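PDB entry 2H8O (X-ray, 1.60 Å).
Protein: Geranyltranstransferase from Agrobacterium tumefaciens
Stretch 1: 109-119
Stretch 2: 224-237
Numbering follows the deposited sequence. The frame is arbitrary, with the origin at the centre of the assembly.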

# COMPACT_ATOMS: atom_id res chain seq x y z
N HIS A 109 -13.37 8.89 7.57
CA HIS A 109 -12.87 7.79 6.74
C HIS A 109 -11.40 7.98 6.42
O HIS A 109 -10.61 7.05 6.54
CB HIS A 109 -13.70 7.67 5.46
CG HIS A 109 -14.94 6.87 5.67
ND1 HIS A 109 -15.97 7.30 6.49
CD2 HIS A 109 -15.28 5.63 5.27
CE1 HIS A 109 -16.90 6.36 6.55
NE2 HIS A 109 -16.51 5.34 5.82
N VAL A 110 -11.03 9.20 6.01
CA VAL A 110 -9.60 9.47 5.69
C VAL A 110 -8.72 9.36 6.94
O VAL A 110 -7.62 8.81 6.86
CB VAL A 110 -9.43 10.81 4.99
CG1 VAL A 110 -7.96 11.13 4.76
CG2 VAL A 110 -10.21 10.77 3.68
N GLY A 111 -9.21 9.83 8.09
CA GLY A 111 -8.49 9.65 9.35
C GLY A 111 -8.27 8.18 9.66
O GLY A 111 -7.18 7.78 10.07
N ALA A 112 -9.30 7.36 9.47
CA ALA A 112 -9.18 5.92 9.71
C ALA A 112 -8.13 5.29 8.80
O ALA A 112 -7.34 4.46 9.22
CB ALA A 112 -10.53 5.20 9.57
N ALA A 113 -8.16 5.67 7.52
CA ALA A 113 -7.18 5.21 6.56
C ALA A 113 -5.78 5.55 7.01
O ALA A 113 -4.88 4.69 7.01
CB ALA A 113 -7.42 5.82 5.21
N LEU A 114 -5.59 6.81 7.39
CA LEU A 114 -4.27 7.27 7.83
C LEU A 114 -3.81 6.52 9.08
O LEU A 114 -2.62 6.17 9.22
CB LEU A 114 -4.30 8.77 8.07
CG LEU A 114 -3.00 9.41 8.58
CD1 LEU A 114 -1.82 9.13 7.60
CD2 LEU A 114 -3.19 10.91 8.80
N GLU A 115 -4.75 6.25 9.98
CA GLU A 115 -4.42 5.48 11.17
C GLU A 115 -4.00 4.04 10.83
O GLU A 115 -3.07 3.47 11.46
CB GLU A 115 -5.58 5.52 12.17
CG GLU A 115 -5.21 4.99 13.57
CD GLU A 115 -4.09 5.73 14.31
OE1 GLU A 115 -3.68 6.84 13.91
OE2 GLU A 115 -3.61 5.21 15.34
N CYS A 116 -4.69 3.41 9.88
CA CYS A 116 -4.30 2.07 9.45
C CYS A 116 -2.85 2.10 8.97
O CYS A 116 -2.07 1.23 9.29
CB CYS A 116 -5.17 1.54 8.32
SG CYS A 116 -6.77 0.95 8.87
N LEU A 117 -2.51 3.13 8.19
CA LEU A 117 -1.14 3.22 7.66
C LEU A 117 -0.15 3.46 8.81
O LEU A 117 0.90 2.81 8.89
CB LEU A 117 -1.08 4.30 6.57
CG LEU A 117 0.16 4.21 5.66
CD1 LEU A 117 -0.12 4.72 4.23
CD2 LEU A 117 1.33 4.89 6.31
N HIS A 118 -0.45 4.42 9.68
CA HIS A 118 0.39 4.61 10.85
C HIS A 118 0.63 3.29 11.60
O HIS A 118 1.75 2.94 11.95
CB HIS A 118 -0.23 5.67 11.79
CG HIS A 118 0.44 5.76 13.12
ND1 HIS A 118 1.77 6.13 13.27
CD2 HIS A 118 -0.04 5.53 14.36
CE1 HIS A 118 2.07 6.11 14.56
NE2 HIS A 118 0.99 5.75 15.24
N CYS A 119 -0.44 2.55 11.86
CA CYS A 119 -0.33 1.32 12.61
C CYS A 119 0.46 0.25 11.87
O CYS A 119 1.20 -0.51 12.49
CB CYS A 119 -1.69 0.80 13.03
SG CYS A 119 -2.52 1.87 14.24
N ALA A 224 6.16 13.54 7.67
CA ALA A 224 5.38 13.47 6.43
C ALA A 224 3.91 13.08 6.70
O ALA A 224 3.01 13.66 6.11
CB ALA A 224 6.03 12.53 5.41
N LEU A 225 3.68 12.12 7.59
CA LEU A 225 2.30 11.70 7.90
C LEU A 225 1.52 12.81 8.62
O LEU A 225 0.32 12.92 8.44
CB LEU A 225 2.22 10.43 8.76
CG LEU A 225 2.66 9.14 8.08
CD1 LEU A 225 2.07 7.96 8.83
CD2 LEU A 225 2.23 9.08 6.62
N LEU A 226 2.22 13.60 9.43
CA LEU A 226 1.59 14.73 10.15
C LEU A 226 1.26 15.89 9.20
O LEU A 226 0.20 16.50 9.28
CB LEU A 226 2.43 15.15 11.36
CG LEU A 226 2.54 14.08 12.46
CD1 LEU A 226 3.73 14.39 13.40
CD2 LEU A 226 1.21 13.92 13.24
N ARG A 227 2.17 16.17 8.27
CA ARG A 227 1.93 17.08 7.16
C ARG A 227 0.70 16.66 6.35
O ARG A 227 -0.22 17.45 6.12
CB ARG A 227 3.19 17.13 6.27
CG ARG A 227 3.07 18.00 5.03
CD ARG A 227 4.22 17.71 4.06
NE ARG A 227 3.99 16.47 3.32
CZ ARG A 227 4.93 15.64 2.87
NH1 ARG A 227 6.22 15.85 3.13
NH2 ARG A 227 4.56 14.55 2.20
N PHE A 228 0.69 15.39 5.94
CA PHE A 228 -0.42 14.84 5.20
C PHE A 228 -1.73 15.00 6.00
O PHE A 228 -2.77 15.35 5.43
CB PHE A 228 -0.19 13.36 4.87
CG PHE A 228 -1.43 12.68 4.36
CD1 PHE A 228 -1.77 12.73 3.01
CD2 PHE A 228 -2.29 12.05 5.23
CE1 PHE A 228 -2.95 12.15 2.56
CE2 PHE A 228 -3.48 11.47 4.79
CZ PHE A 228 -3.81 11.51 3.46
N ALA A 229 -1.71 14.70 7.29
CA ALA A 229 -2.95 14.73 8.09
C ALA A 229 -3.64 16.09 8.00
O ALA A 229 -4.85 16.18 7.88
CB ALA A 229 -2.65 14.42 9.54
N CYS A 230 -2.85 17.14 8.05
CA CYS A 230 -3.36 18.51 8.01
C CYS A 230 -3.72 18.94 6.61
O CYS A 230 -4.77 19.52 6.39
CB CYS A 230 -2.34 19.44 8.60
SG CYS A 230 -2.08 19.15 10.38
N GLU A 231 -2.85 18.65 5.66
CA GLU A 231 -3.11 18.99 4.26
C GLU A 231 -4.35 18.28 3.73
O GLU A 231 -5.10 18.83 2.92
CB GLU A 231 -1.87 18.72 3.38
CG GLU A 231 -2.02 19.22 1.93
CD GLU A 231 -0.80 18.98 1.08
OE1 GLU A 231 0.19 18.43 1.59
OE2 GLU A 231 -0.83 19.37 -0.11
N ALA A 232 -4.58 17.05 4.21
CA ALA A 232 -5.75 16.26 3.80
C ALA A 232 -7.07 16.98 4.03
O ALA A 232 -8.01 16.81 3.26
CB ALA A 232 -5.76 14.92 4.52
N GLY A 233 -7.16 17.76 5.11
CA GLY A 233 -8.39 18.49 5.39
C GLY A 233 -8.74 19.45 4.27
O GLY A 233 -9.91 19.56 3.86
N ALA A 234 -7.72 20.17 3.77
CA ALA A 234 -7.88 21.07 2.64
C ALA A 234 -8.26 20.32 1.36
O ALA A 234 -9.13 20.76 0.61
CB ALA A 234 -6.60 21.88 2.43
N ILE A 235 -7.63 19.17 1.11
CA ILE A 235 -7.99 18.37 -0.06
C ILE A 235 -9.45 17.89 0.02
O ILE A 235 -10.23 17.99 -0.94
CB ILE A 235 -7.05 17.15 -0.22
CG1 ILE A 235 -5.63 17.64 -0.48
CG2 ILE A 235 -7.53 16.27 -1.36
CD1 ILE A 235 -4.64 16.52 -0.53
N ILE A 236 -9.83 17.39 1.19
CA ILE A 236 -11.19 16.90 1.43
C ILE A 236 -12.21 18.05 1.30
O ILE A 236 -13.29 17.85 0.77
CB ILE A 236 -11.28 16.27 2.82
CG1 ILE A 236 -10.49 14.95 2.87
CG2 ILE A 236 -12.76 16.08 3.25
CD1 ILE A 236 -10.18 14.44 4.30
N ALA A 237 -11.86 19.22 1.81
CA ALA A 237 -12.78 20.37 1.83
C ALA A 237 -12.89 21.03 0.45
O ALA A 237 -13.78 21.87 0.23
CB ALA A 237 -12.35 21.38 2.86

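Two helical segments, 109-119 and 224-237, pack nearly antiparallel. Their axes are 158° apart in direction and approach to 11.0 Å. By CA position, Val110 lies nearest Ala232, Leu114 nearest Ala229, and His118 nearest Leu225, so the numbering runs opposite ways.

The contact between them is apolar. Leu114 is central and gives up the largest area. Its chi1 is t and its chi2 p. Both methyls touch the Phe228 ring: CD1 is 3.8 Å and CD2 3.9 Å from Phe228 CD2. CD2 also lies 3.6 Å from Ala229 CB, and CD1 lies 4.2 Å from Leu225 CD2. The small Ala229 side chain points sideways, yet the leucine still reaches its CB. Val110, like Leu114, points toward the other helix. Its CG2 packs 3.7 Å from Ile236 CD1, and its CG1 sits 4.4 Å from both Ala232 CB and Phe228 CZ. The Phe228 ring meets Val110 and Leu114 obliquely. At the other end, Leu225 CD1 lies 4.0 Å from Leu117 CD2. The same methyl is 4.3 Å from His118 CA, so it also packs beside the backbone.

No hydrogen bond crosses between the segments. Backbone polar groups are instead paired largely within each helix, as in Leu114 N to Val110 O at 2.9 Å and Ala232 N to Phe228 O at 2.8 Å. His118 NE2 is hydrogen-bonded elsewhere in the structure.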